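Local coordinates for EAL/GGDEF domain protein (Methylococcus capsulatus, PDB 3ICL) that is of unknown function but belongs to the GGDEF domain family, with a mixed beta-sheet packed between helices, at residues Gln11-Cys14 / Asp15-Gln19; Val127-Ala130 / Asp131-Met135; Thr66-Arg69 / Asp70-Val74; Asn141-Thr144 / Ala145-His148. The protein carries 1 engineered substitution. All coordinates share one frame; numbering follows the deposited sequence.

How the interactions relate
From the N terminus the order is interaction 1 (11-19), interaction 3 (66-74), interaction 2 (127-135) and interaction 4 (141-148), strictly in series, with none nested or crossed. Interactions 1 and 4 close no loop: each joins successive turns of one helix, 10-23 and 135-152. Interaction 3 closes the turn from helix 50-67 into strand 73-77, and interaction 2 the loop from strand 121-127 into helix 135-152, further along which interaction 4 lies. Interaction 1 touches interaction 3 through R16 and F13 on T73, and interaction 2 through C14, L17 and L18 on M135. Interactions 3 and 4 lie about 20 Å apart, centre to centre, on opposite sides of the chain's centre.

Interaction 1 (Gln11-Cys14 / Asp15-Gln19); sequences QLFC and DRLLQ
F13 and L17 meet one turn apart on the alpha-helix 10-23, as a pair of the i to i+4 kind, on the side of the helix that packs against the sheet of this GGDEF domain. The methyl CD2 of L17 lies 3.9 Å from F13 CE1 and comes in obliquely to the ring. Both residues are buried: F13 reaches across to L33, T73, A75, T83 and L85 of three strands, while L17 touches L33, L85 and L139. The backbone beneath them is regular, with L17 N donating to F13 O at 2.8 Å. Next to this pair, C14 SG stands 4.1 Å from L18 CD1, and M135 at the start of helix 135-152 packs on both residues, although L18 as a residue is largely exposed.

The other side of the helix is looser and faces solvent. There Q11 NE2 donates to D15 OD1 at 2.9 Å, with an N-H...O angle of only 138°, less straight than the backbone bonds. The acceptor lies in the amide plane, yet the donor stands 35° above the carboxylate plane, so the two flat groups do not come together edge to edge. Q11 and D15 are both exposed.

L12 and R16 lie between these extremes. A bend at chi2 (-75°) folds the arginine back along the helix, and its NH1 is hydrogen-bonded to T73 OG1 on strand 73-77. L12 covers one face of the guanidinium group: its CG sits 4.1 Å above the plane, over the centre, and its methyl CD2 lies 3.8 Å from R16 NH2.

Interaction 2 (Val127-Ala130 / Asp131-Met135); sequences VSPA and DGETM
D131 turns its side chain back onto V127, so that one residue holds both polar backbone atoms of the other. D131 OD1 accepts from V127 N at 2.8 Å in an almost straight bond (173°), using the anti side of the carboxylate. The return bond runs from D131 N to V127 O at 2.7 Å. With chi1 at -66°, CG of D131 lies beside its own backbone N, which brings the carboxylate across to V127 N, and the side chains of V127 and D131 meet at an oblique angle.

Overlapping this exchange, P129 to G132 form a type I beta turn, with D131 as its third residue, entered through a cis peptide bond before P129. It is closed by G132 N to P129 O at 2.8 Å, with the donor standing 52° out of the carbonyl plane. A further CA-H...O contact joins P129 CA to G132 O at 3.4 Å. G132 has backbone angles at which a beta carbon would press on the carbonyl O of D131. The side chains of P129 and E133 run alongside each other in the same direction, but E133 is poorly ordered and the details are doubtful.

The loop leads from strand 121-127 into helix 135-152, where T134 is the N-cap and its OG1 accepts from Q137 N. V127 packs on P30 and N94, D131 touches F160, and S128 pairs through its backbone with V31 while its side chain rests on L21 of helix 10-23.

Interaction 3 (Thr66-Arg69 / Asp70-Val74); sequences TAVR and DGDTV
The carboxylate of D72 accepts from R69 at three points, two of them on one oxygen. D72 OD2 takes R69 NE at 2.6 Å through its syn lone pair, in a salt bridge, and also R69 N at 2.8 Å, the latter from 46° above the carboxylate plane. D72 OD1 receives a weak bond from R69 NH2 at 3.1 Å and a second donor, the backbone N of N87. R69 NH2 is in turn shared with the carbonyl O of G88, so the salt bridge is anchored at both ends to the chain just after strand 81-86. The guanidinium and carboxylate planes are 32° apart, which leaves the fork twisted and fits the weakness of its second arm. A bend at chi2 (83°) and another at chi3 curl the arginine back over its own backbone, bringing NE and N to the same oxygen.

These bonds clamp a type II beta turn, R69 to D72, on the path from helix 50-67 into strand 73-77, an outermost strand of the mixed GGDEF sheet. Within the turn D72 N donates to R69 O at 2.9 Å. G71 takes a positive phi, at which a beta carbon would be jammed against the carbonyl O of D70.

V68 CB lies against the carboxylate, 3.5 Å from D72 OD2. The apolar part of the contact is V68 CG2 to V74 CG2 at 4.4 Å, a loose approach, while V68 also rests on I84 and V98.

Interaction 4 (Asn141-Thr144 / Ala145-His148); sequences NADT and AMYH. With SO4 (sulfate ion), chain C.
D143 and Y147 stand one helical turn apart with their side chains alongside each other and pointing the same way. CG of D143 is anti to the backbone N (chi1 -160°), which carries the carboxylate along the helix to the tyrosine; OD1 comes within 3.7 Å of Y147 CE2, with the carboxylate and ring planes 66° apart. One water completes the link, donating to D143 OD1 at 2.7 Å and to Y147 OH at 2.8 Å. The same hydroxyl donates to O1 of a sulfate ion at 2.6 Å, and that oxygen lies at the ring edge, in its plane. K81 and K150 also bind the sulfate, which probably comes from the crystallisation liquor.

Selenomethionine M146 is extended until a bend at chi3 (82°) swings its methyl CE over the centre of the Y147 ring, 3.5 Å above the plane. CE also lies 3.6 Å from D143 OD1.

T144 and H148 form a second pair pointing the same way. T144 CG2 makes a CH-pi contact over the imidazole face, 4.0 Å from the ring centroid, and T144 O lies over the same face toward the rim. T144 OG1 donates to R140 O, one turn back in the helix.

On the buried side A142 and M146 pack on F35, placing helix 135-152 against the sheet as the helix of the beta-alpha-beta unit formed with strands 121-127 and 156-159.

Interaction 1 (Gln11-Cys14 / Asp15-Gln19)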
ATOM      1  N   GLN A  11     -10.993 -10.215   2.454  1.00 20.02           N
ATOM      2  CA  GLN A  11     -11.201 -11.547   1.886  1.00 17.92           C
ATOM      3  C   GLN A  11     -10.952 -11.556   0.384  1.00 21.40           C
ATOM      4  O   GLN A  11     -10.316 -12.471  -0.145  1.00 23.62           O
ATOM      5  CB  GLN A  11     -12.633 -12.019   2.158  1.00 28.11           C
ATOM      6  CG  GLN A  11     -12.970 -13.382   1.570  1.00 31.82           C
ATOM      7  CD  GLN A  11     -12.171 -14.503   2.199  1.00 33.82           C
ATOM      8  OE1 GLN A  11     -12.246 -14.733   3.407  1.00 36.07           O
ATOM      9  NE2 GLN A  11     -11.401 -15.209   1.381  1.00 32.74           N
ATOM     10  N   LEU A  12     -11.474 -10.547  -0.305  1.00 20.77           N
ATOM     11  CA  LEU A  12     -11.300 -10.456  -1.746  1.00 20.84           C
ATOM     12  C   LEU A  12      -9.830 -10.210  -2.071  1.00 21.36           C
ATOM     13  O   LEU A  12      -9.289 -10.788  -3.015  1.00 21.71           O
ATOM     14  CB  LEU A  12     -12.161  -9.329  -2.324  1.00 19.19           C
ATOM     15  CG  LEU A  12     -12.083  -9.157  -3.844  1.00 32.65           C
ATOM     16  CD1 LEU A  12     -12.378 -10.484  -4.543  1.00 35.07           C
ATOM     17  CD2 LEU A  12     -13.070  -8.083  -4.280  1.00 38.71           C
ATOM     18  N   PHE A  13      -9.178  -9.354  -1.293  1.00 24.95           N
ATOM     19  CA  PHE A  13      -7.763  -9.089  -1.529  1.00 28.39           C
ATOM     20  C   PHE A  13      -7.017 -10.415  -1.400  1.00 28.57           C
ATOM     21  O   PHE A  13      -6.173 -10.761  -2.223  1.00 27.92           O
ATOM     22  CB  PHE A  13      -7.217  -8.086  -0.511  1.00 20.63           C
ATOM     23  CG  PHE A  13      -5.735  -7.840  -0.645  1.00 17.04           C
ATOM     24  CD1 PHE A  13      -4.816  -8.701  -0.051  1.00 14.54           C
ATOM     25  CD2 PHE A  13      -5.264  -6.776  -1.408  1.00 22.43           C
ATOM     26  CE1 PHE A  13      -3.443  -8.508  -0.218  1.00 17.63           C
ATOM     27  CE2 PHE A  13      -3.894  -6.572  -1.583  1.00 22.57           C
ATOM     28  CZ  PHE A  13      -2.981  -7.442  -0.984  1.00 17.76           C
ATOM     29  N   CYS A  14      -7.356 -11.150  -0.348  1.00 26.84           N
ATOM     30  CA  CYS A  14      -6.761 -12.449  -0.073  1.00 21.73           C
ATOM     31  C   CYS A  14      -6.930 -13.382  -1.271  1.00 21.44           C
ATOM     32  O   CYS A  14      -5.987 -14.057  -1.684  1.00 22.43           O
ATOM     33  CB  CYS A  14      -7.429 -13.051   1.165  1.00 21.76           C
ATOM     34  SG  CYS A  14      -7.072 -14.794   1.469  1.00 33.09           S
ATOM     35  N   ASP A  15      -8.139 -13.423  -1.821  1.00 15.23           N
ATOM     36  CA  ASP A  15      -8.420 -14.278  -2.969  1.00 21.45           C
ATOM     37  C   ASP A  15      -7.607 -13.831  -4.184  1.00 22.35           C
ATOM     38  O   ASP A  15      -7.069 -14.659  -4.926  1.00 18.40           O
ATOM     39  CB  ASP A  15      -9.914 -14.234  -3.310  1.00 20.40           C
ATOM     40  CG  ASP A  15     -10.781 -14.921  -2.265  1.00 29.41           C
ATOM     41  OD1 ASP A  15     -10.236 -15.475  -1.279  1.00 20.99           O
ATOM     42  OD2 ASP A  15     -12.021 -14.908  -2.442  1.00 29.69           O
ATOM     43  N   ARG A  16      -7.530 -12.519  -4.384  1.00 22.75           N
ATOM     44  CA  ARG A  16      -6.783 -11.947  -5.500  1.00 22.78           C
ATOM     45  C   ARG A  16      -5.306 -12.319  -5.399  1.00 23.63           C
ATOM     46  O   ARG A  16      -4.679 -12.701  -6.388  1.00 22.81           O
ATOM     47  CB  ARG A  16      -6.919 -10.420  -5.493  1.00 23.31           C
ATOM     48  CG  ARG A  16      -8.323  -9.900  -5.763  1.00 27.77           C
ATOM     49  CD  ARG A  16      -8.700 -10.027  -7.229  1.00 34.41           C
ATOM     50  NE  ARG A  16      -9.988  -9.400  -7.522  1.00 42.40           N
ATOM     51  CZ  ARG A  16     -10.242  -8.099  -7.396  1.00 43.90           C
ATOM     52  NH1 ARG A  16      -9.296  -7.266  -6.979  1.00 37.55           N
ATOM     53  NH2 ARG A  16     -11.443  -7.624  -7.697  1.00 44.10           N
ATOM     54  N   LEU A  17      -4.753 -12.199  -4.198  1.00 24.72           N
ATOM     55  CA  LEU A  17      -3.346 -12.511  -3.970  1.00 21.64           C
ATOM     56  C   LEU A  17      -3.033 -13.983  -4.233  1.00 22.76           C
ATOM     57  O   LEU A  17      -2.028 -14.318  -4.865  1.00 21.62           O
ATOM     58  CB  LEU A  17      -2.957 -12.135  -2.536  1.00 20.23           C
ATOM     59  CG  LEU A  17      -1.530 -12.438  -2.055  1.00 18.64           C
ATOM     60  CD1 LEU A  17      -0.506 -12.021  -3.092  1.00 13.95           C
ATOM     61  CD2 LEU A  17      -1.283 -11.709  -0.745  1.00 12.62           C
ATOM     62  N   LEU A  18      -3.894 -14.864  -3.746  1.00 16.64           N
ATOM     63  CA  LEU A  18      -3.681 -16.288  -3.947  1.00 21.22           C
ATOM     64  C   LEU A  18      -3.656 -16.613  -5.438  1.00 20.81           C
ATOM     65  O   LEU A  18      -2.809 -17.370  -5.899  1.00 23.00           O
ATOM     66  CB  LEU A  18      -4.776 -17.088  -3.240  1.00 20.33           C
ATOM     67  CG  LEU A  18      -4.723 -17.006  -1.711  1.00 20.26           C
ATOM     68  CD1 LEU A  18      -5.887 -17.778  -1.103  1.00 17.28           C
ATOM     69  CD2 LEU A  18      -3.393 -17.564  -1.222  1.00 16.24           C
ATOM     70  N   GLN A  19      -4.568 -16.012  -6.194  1.00 19.21           N
ATOM     71  CA  GLN A  19      -4.635 -16.268  -7.626  1.00 28.89           C
ATOM     72  C   GLN A  19      -3.415 -15.719  -8.366  1.00 23.56           C
ATOM     73  O   GLN A  19      -2.895 -16.358  -9.280  1.00 23.72           O
ATOM     74  CB  GLN A  19      -5.912 -15.669  -8.219  1.00 32.91           C
ATOM     75  CG  GLN A  19      -6.282 -16.287  -9.562  1.00 52.41           C
ATOM     76  CD  GLN A  19      -6.556 -17.780  -9.453  1.00 52.14           C
ATOM     77  OE1 GLN A  19      -7.471 -18.198  -8.744  1.00 66.80           O
ATOM     78  NE2 GLN A  19      -5.760 -18.590 -10.144  1.00 38.21           N
TER

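Interaction 2 (Val127-Ala130 / Asp131-Met135)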
ATOM      1  N   VAL A 127       8.940  -9.107  -2.570  1.00 17.28           N
ATOM      2  CA  VAL A 127       8.877  -9.704  -3.901  1.00 18.11           C
ATOM      3  C   VAL A 127       8.836 -11.229  -3.824  1.00 17.59           C
ATOM      4  O   VAL A 127       9.649 -11.844  -3.138  1.00 22.65           O
ATOM      5  CB  VAL A 127      10.109  -9.300  -4.750  1.00 21.32           C
ATOM      6  CG1 VAL A 127       9.939  -9.777  -6.187  1.00 26.25           C
ATOM      7  CG2 VAL A 127      10.306  -7.791  -4.700  1.00 26.51           C
ATOM      8  N   SER A 128       7.888 -11.833  -4.529  1.00 15.43           N
ATOM      9  CA  SER A 128       7.778 -13.287  -4.548  1.00 19.83           C
ATOM     10  C   SER A 128       8.727 -13.798  -5.625  1.00 29.18           C
ATOM     11  O   SER A 128       8.812 -13.210  -6.703  1.00 30.04           O
ATOM     12  CB  SER A 128       6.348 -13.716  -4.888  1.00 24.54           C
ATOM     13  OG  SER A 128       6.225 -15.130  -4.849  1.00 30.37           O
ATOM     14  N   PRO A 129       9.428 -14.917  -5.367  1.00 36.50           N
ATOM     15  CA  PRO A 129       9.392 -15.728  -4.146  1.00 38.87           C
ATOM     16  C   PRO A 129      10.471 -15.407  -3.105  1.00 34.97           C
ATOM     17  O   PRO A 129      10.360 -15.817  -1.953  1.00 31.75           O
ATOM     18  CB  PRO A 129       9.548 -17.139  -4.688  1.00 39.54           C
ATOM     19  CG  PRO A 129      10.578 -16.929  -5.753  1.00 41.57           C
ATOM     20  CD  PRO A 129      10.100 -15.658  -6.453  1.00 39.15           C
ATOM     21  N   ALA A 130      11.509 -14.686  -3.513  1.00 28.84           N
ATOM     22  CA  ALA A 130      12.609 -14.344  -2.610  1.00 31.90           C
ATOM     23  C   ALA A 130      12.181 -13.863  -1.220  1.00 30.70           C
ATOM     24  O   ALA A 130      12.791 -14.227  -0.209  1.00 23.97           O
ATOM     25  CB  ALA A 130      13.502 -13.293  -3.260  1.00 32.08           C
ATOM     26  N   ASP A 131      11.135 -13.046  -1.172  1.00 24.49           N
ATOM     27  CA  ASP A 131      10.648 -12.490   0.086  1.00 21.46           C
ATOM     28  C   ASP A 131       9.463 -13.248   0.660  1.00 20.30           C
ATOM     29  O   ASP A 131       8.723 -12.721   1.495  1.00 20.01           O
ATOM     30  CB  ASP A 131      10.277 -11.016  -0.119  1.00 19.69           C
ATOM     31  CG  ASP A 131      11.482 -10.161  -0.440  1.00 21.12           C
ATOM     32  OD1 ASP A 131      11.317  -9.075  -1.034  1.00 19.17           O
ATOM     33  OD2 ASP A 131      12.603 -10.585  -0.088  1.00 22.24           O
ATOM     34  N   GLY A 132       9.285 -14.483   0.208  1.00 18.63           N
ATOM     35  CA  GLY A 132       8.190 -15.292   0.705  1.00 22.80           C
ATOM     36  C   GLY A 132       7.437 -15.986  -0.409  1.00 25.43           C
ATOM     37  O   GLY A 132       7.245 -15.421  -1.484  1.00 29.61           O
ATOM     38  N   GLU A 133       7.021 -17.219  -0.147  1.00 36.64           N
ATOM     39  CA  GLU A 133       6.269 -18.001  -1.119  1.00 52.91           C
ATOM     40  C   GLU A 133       4.772 -17.872  -0.867  1.00 48.02           C
ATOM     41  O   GLU A 133       4.010 -17.559  -1.781  1.00 53.20           O
ATOM     42  CB  GLU A 133       6.677 -19.475  -1.049  1.00 68.63           C
ATOM     43  CG  GLU A 133       7.929 -19.818  -1.844  1.00 81.64           C
ATOM     44  CD  GLU A 133       7.738 -19.637  -3.344  1.00 91.68           C
ATOM     45  OE1 GLU A 133       8.679 -19.950  -4.103  1.00 93.51           O
ATOM     46  OE2 GLU A 133       6.651 -19.183  -3.765  1.00 93.36           O
ATOM     47  N   THR A 134       4.358 -18.104   0.375  1.00 25.58           N
ATOM     48  CA  THR A 134       2.944 -18.012   0.739  1.00 22.19           C
ATOM     49  C   THR A 134       2.521 -16.556   0.894  1.00 19.94           C
ATOM     50  O   THR A 134       3.357 -15.679   1.096  1.00 21.09           O
ATOM     51  CB  THR A 134       2.658 -18.719   2.073  1.00 20.71           C
ATOM     52  OG1 THR A 134       3.380 -18.057   3.118  1.00 18.34           O
ATOM     53  CG2 THR A 134       3.077 -20.180   2.015  1.00 21.48           C
HETATM   54  N   MSE A 135       1.219 -16.300   0.811  1.00 19.15           N
HETATM   55  CA  MSE A 135       0.724 -14.942   0.953  1.00 27.50           C
HETATM   56  C   MSE A 135       0.990 -14.411   2.364  1.00  6.15           C
HETATM   57  O   MSE A 135       1.258 -13.222   2.537  1.00 21.80           O
HETATM   58  CB  MSE A 135      -0.778 -14.869   0.640  1.00 19.23           C
HETATM   59  CG  MSE A 135      -1.698 -15.584   1.616  1.00 31.90           C
HETATM   60 SE   MSE A 135      -3.575 -15.126   1.307  1.00 53.38          SE
HETATM   61  CE  MSE A 135      -3.742 -13.682   2.581  1.00 51.46           C
TER

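Interaction 3 (Thr66-Arg69 / Asp70-Val74)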
ATOM      1  N   THR A  66      -4.810   5.132  -8.557  1.00 15.95           N
ATOM      2  CA  THR A  66      -4.404   5.841  -9.773  1.00 19.58           C
ATOM      3  C   THR A  66      -2.927   5.614 -10.053  1.00 22.96           C
ATOM      4  O   THR A  66      -2.468   5.791 -11.184  1.00 25.11           O
ATOM      5  CB  THR A  66      -4.602   7.372  -9.669  1.00 21.82           C
ATOM      6  OG1 THR A  66      -3.632   7.918  -8.765  1.00 23.96           O
ATOM      7  CG2 THR A  66      -5.990   7.704  -9.175  1.00 17.77           C
ATOM      8  N   ALA A  67      -2.185   5.217  -9.022  1.00 16.99           N
ATOM      9  CA  ALA A  67      -0.748   5.005  -9.165  1.00 14.91           C
ATOM     10  C   ALA A  67      -0.337   3.570  -9.443  1.00 14.63           C
ATOM     11  O   ALA A  67       0.817   3.314  -9.766  1.00 21.19           O
ATOM     12  CB  ALA A  67      -0.022   5.534  -7.926  1.00 16.48           C
ATOM     13  N   VAL A  68      -1.263   2.626  -9.311  1.00 17.75           N
ATOM     14  CA  VAL A  68      -0.943   1.229  -9.598  1.00 18.21           C
ATOM     15  C   VAL A  68      -1.411   0.919 -11.019  1.00 24.53           C
ATOM     16  O   VAL A  68      -1.771   1.834 -11.754  1.00 22.62           O
ATOM     17  CB  VAL A  68      -1.616   0.260  -8.584  1.00 16.51           C
ATOM     18  CG1 VAL A  68      -1.053   0.516  -7.190  1.00 21.69           C
ATOM     19  CG2 VAL A  68      -3.133   0.441  -8.578  1.00 16.34           C
ATOM     20  N   ARG A  69      -1.388  -0.351 -11.421  1.00 20.61           N
ATOM     21  CA  ARG A  69      -1.828  -0.705 -12.769  1.00 19.86           C
ATOM     22  C   ARG A  69      -3.211  -1.344 -12.757  1.00 26.91           C
ATOM     23  O   ARG A  69      -3.624  -1.943 -11.764  1.00 22.19           O
ATOM     24  CB  ARG A  69      -0.845  -1.675 -13.446  1.00 24.25           C
ATOM     25  CG  ARG A  69       0.578  -1.144 -13.659  1.00 25.23           C
ATOM     26  CD  ARG A  69       1.414  -1.300 -12.398  1.00 25.25           C
ATOM     27  NE  ARG A  69       1.270  -2.643 -11.846  1.00 25.77           N
ATOM     28  CZ  ARG A  69       1.764  -3.741 -12.405  1.00 23.36           C
ATOM     29  NH1 ARG A  69       2.450  -3.661 -13.536  1.00 19.87           N
ATOM     30  NH2 ARG A  69       1.546  -4.924 -11.846  1.00 20.91           N
ATOM     31  N   ASP A  70      -3.933  -1.212 -13.864  1.00 27.22           N
ATOM     32  CA  ASP A  70      -5.252  -1.817 -13.956  1.00 30.45           C
ATOM     33  C   ASP A  70      -5.000  -3.306 -13.742  1.00 25.46           C
ATOM     34  O   ASP A  70      -4.087  -3.875 -14.338  1.00 26.03           O
ATOM     35  CB  ASP A  70      -5.857  -1.567 -15.339  1.00 42.09           C
ATOM     36  CG  ASP A  70      -7.292  -2.048 -15.445  1.00 52.56           C
ATOM     37  OD1 ASP A  70      -8.143  -1.555 -14.675  1.00 50.25           O
ATOM     38  OD2 ASP A  70      -7.565  -2.921 -16.295  1.00 60.72           O
ATOM     39  N   GLY A  71      -5.787  -3.934 -12.877  1.00 23.85           N
ATOM     40  CA  GLY A  71      -5.573  -5.346 -12.608  1.00 30.44           C
ATOM     41  C   GLY A  71      -4.969  -5.556 -11.227  1.00 23.67           C
ATOM     42  O   GLY A  71      -5.021  -6.660 -10.683  1.00 26.62           O
ATOM     43  N   ASP A  72      -4.379  -4.506 -10.661  1.00 25.51           N
ATOM     44  CA  ASP A  72      -3.798  -4.605  -9.323  1.00 17.22           C
ATOM     45  C   ASP A  72      -4.920  -4.425  -8.301  1.00 21.26           C
ATOM     46  O   ASP A  72      -5.972  -3.873  -8.621  1.00 26.34           O
ATOM     47  CB  ASP A  72      -2.732  -3.524  -9.100  1.00 17.22           C
ATOM     48  CG  ASP A  72      -1.505  -3.716  -9.977  1.00 21.49           C
ATOM     49  OD1 ASP A  72      -1.287  -4.843 -10.474  1.00 22.39           O
ATOM     50  OD2 ASP A  72      -0.747  -2.738 -10.151  1.00 20.30           O
ATOM     51  N   THR A  73      -4.693  -4.883  -7.071  1.00 24.68           N
ATOM     52  CA  THR A  73      -5.703  -4.763  -6.026  1.00 21.44           C
ATOM     53  C   THR A  73      -5.164  -4.012  -4.814  1.00 19.57           C
ATOM     54  O   THR A  73      -4.011  -4.194  -4.420  1.00 12.87           O
ATOM     55  CB  THR A  73      -6.196  -6.153  -5.568  1.00 31.38           C
ATOM     56  OG1 THR A  73      -6.701  -6.871  -6.697  1.00 32.64           O
ATOM     57  CG2 THR A  73      -7.311  -6.019  -4.537  1.00 33.62           C
ATOM     58  N   VAL A  74      -6.007  -3.163  -4.235  1.00 20.25           N
ATOM     59  CA  VAL A  74      -5.648  -2.378  -3.060  1.00 18.67           C
ATOM     60  C   VAL A  74      -6.717  -2.612  -1.997  1.00 20.35           C
ATOM     61  O   VAL A  74      -7.905  -2.641  -2.309  1.00 27.25           O
ATOM     62  CB  VAL A  74      -5.596  -0.867  -3.394  1.00 17.01           C
ATOM     63  CG1 VAL A  74      -5.195  -0.077  -2.170  1.00 22.05           C
ATOM     64  CG2 VAL A  74      -4.630  -0.617  -4.541  1.00 13.99           C
TER

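Interaction 4 (Asn141-Thr144 / Ala145-His148)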
ATOM      1  N   ASN A 141       6.394 -10.107   5.539  1.00 15.32           N
ATOM      2  CA  ASN A 141       7.702  -9.583   5.173  1.00 15.93           C
ATOM      3  C   ASN A 141       7.585  -8.152   4.636  1.00 17.03           C
ATOM      4  O   ASN A 141       8.430  -7.306   4.929  1.00 16.60           O
ATOM      5  CB  ASN A 141       8.379 -10.519   4.160  1.00 14.03           C
ATOM      6  CG  ASN A 141       8.885 -11.805   4.802  1.00 20.86           C
ATOM      7  OD1 ASN A 141       9.233 -12.763   4.113  1.00 28.73           O
ATOM      8  ND2 ASN A 141       8.936 -11.825   6.131  1.00 13.70           N
ATOM      9  N   ALA A 142       6.541  -7.867   3.863  1.00 20.03           N
ATOM     10  CA  ALA A 142       6.358  -6.504   3.359  1.00 18.93           C
ATOM     11  C   ALA A 142       6.049  -5.602   4.559  1.00 18.26           C
ATOM     12  O   ALA A 142       6.463  -4.443   4.613  1.00 15.93           O
ATOM     13  CB  ALA A 142       5.203  -6.452   2.355  1.00 15.43           C
ATOM     14  N   ASP A 143       5.320  -6.156   5.526  1.00 12.62           N
ATOM     15  CA  ASP A 143       4.944  -5.421   6.728  1.00 16.01           C
ATOM     16  C   ASP A 143       6.199  -5.070   7.525  1.00 13.50           C
ATOM     17  O   ASP A 143       6.356  -3.941   7.998  1.00 13.56           O
ATOM     18  CB  ASP A 143       3.981  -6.270   7.571  1.00 16.46           C
ATOM     19  CG  ASP A 143       3.176  -5.440   8.562  1.00 25.70           C
ATOM     20  OD1 ASP A 143       2.788  -4.301   8.216  1.00 20.67           O
ATOM     21  OD2 ASP A 143       2.921  -5.932   9.679  1.00 25.02           O
ATOM     22  N   THR A 144       7.099  -6.036   7.661  1.00 14.89           N
ATOM     23  CA  THR A 144       8.341  -5.814   8.391  1.00 21.24           C
ATOM     24  C   THR A 144       9.184  -4.750   7.693  1.00 20.00           C
ATOM     25  O   THR A 144       9.756  -3.875   8.346  1.00 17.10           O
ATOM     26  CB  THR A 144       9.161  -7.116   8.504  1.00 20.82           C
ATOM     27  OG1 THR A 144       8.422  -8.080   9.263  1.00 20.50           O
ATOM     28  CG2 THR A 144      10.492  -6.850   9.189  1.00 21.63           C
ATOM     29  N   ALA A 145       9.267  -4.824   6.367  1.00 13.62           N
ATOM     30  CA  ALA A 145      10.037  -3.842   5.606  1.00 14.15           C
ATOM     31  C   ALA A 145       9.419  -2.458   5.809  1.00 12.35           C
ATOM     32  O   ALA A 145      10.124  -1.455   5.925  1.00 17.53           O
ATOM     33  CB  ALA A 145      10.032  -4.206   4.129  1.00 12.39           C
HETATM   34  N   MSE A 146       8.092  -2.416   5.856  1.00 10.19           N
HETATM   35  CA  MSE A 146       7.368  -1.165   6.050  1.00 12.68           C
HETATM   36  C   MSE A 146       7.777  -0.491   7.362  1.00 16.50           C
HETATM   37  O   MSE A 146       8.192   0.668   7.366  1.00 19.65           O
HETATM   38  CB  MSE A 146       5.865  -1.437   6.064  1.00 11.78           C
HETATM   39  CG  MSE A 146       4.998  -0.188   6.083  1.00 15.64           C
HETATM   40 SE   MSE A 146       3.135  -0.623   6.423  1.00 29.37          SE
HETATM   41  CE  MSE A 146       3.251  -0.749   8.366  1.00 19.59           C
ATOM     42  N   TYR A 147       7.652  -1.216   8.472  1.00 18.73           N
ATOM     43  CA  TYR A 147       8.009  -0.668   9.774  1.00 19.87           C
ATOM     44  C   TYR A 147       9.478  -0.277   9.844  1.00 20.01           C
ATOM     45  O   TYR A 147       9.836   0.671  10.539  1.00 19.61           O
ATOM     46  CB  TYR A 147       7.664  -1.663  10.890  1.00 22.73           C
ATOM     47  CG  TYR A 147       6.188  -1.682  11.228  1.00 17.91           C
ATOM     48  CD1 TYR A 147       5.552  -0.534  11.701  1.00 23.52           C
ATOM     49  CD2 TYR A 147       5.427  -2.836  11.059  1.00 18.58           C
ATOM     50  CE1 TYR A 147       4.192  -0.532  11.997  1.00 25.29           C
ATOM     51  CE2 TYR A 147       4.065  -2.849  11.351  1.00 22.17           C
ATOM     52  CZ  TYR A 147       3.456  -1.690  11.819  1.00 25.32           C
ATOM     53  OH  TYR A 147       2.111  -1.686  12.093  1.00 24.83           O
ATOM     54  N   HIS A 148      10.332  -1.001   9.129  1.00 21.37           N
ATOM     55  CA  HIS A 148      11.752  -0.668   9.110  1.00 23.02           C
ATOM     56  C   HIS A 148      11.901   0.701   8.457  1.00 27.70           C
ATOM     57  O   HIS A 148      12.614   1.573   8.958  1.00 28.35           O
ATOM     58  CB  HIS A 148      12.542  -1.713   8.317  1.00 26.46           C
ATOM     59  CG  HIS A 148      12.893  -2.936   9.109  1.00 37.97           C
ATOM     60  ND1 HIS A 148      13.308  -4.111   8.520  1.00 41.50           N
ATOM     61  CD2 HIS A 148      12.917  -3.158  10.445  1.00 41.54           C
ATOM     62  CE1 HIS A 148      13.570  -5.005   9.458  1.00 36.24           C
ATOM     63  NE2 HIS A 148      13.341  -4.451  10.635  1.00 40.88           N
TER
HETATM   64  S   SO4 C 171       1.062   1.874  13.243  1.00 50.39           S
HETATM   65  O1  SO4 C 171       0.793   0.521  12.719  1.00 50.39           O
HETATM   66  O2  SO4 C 171      -0.214   2.507  13.632  1.00 60.32           O
HETATM   67  O3  SO4 C 171       1.948   1.777  14.420  1.00 47.78           O
HETATM   68  O4  SO4 C 171       1.712   2.692  12.197  1.00 43.81           O
HETATM   69  O   HOH W   1       1.060  -3.001   9.866  1.00 20.06           O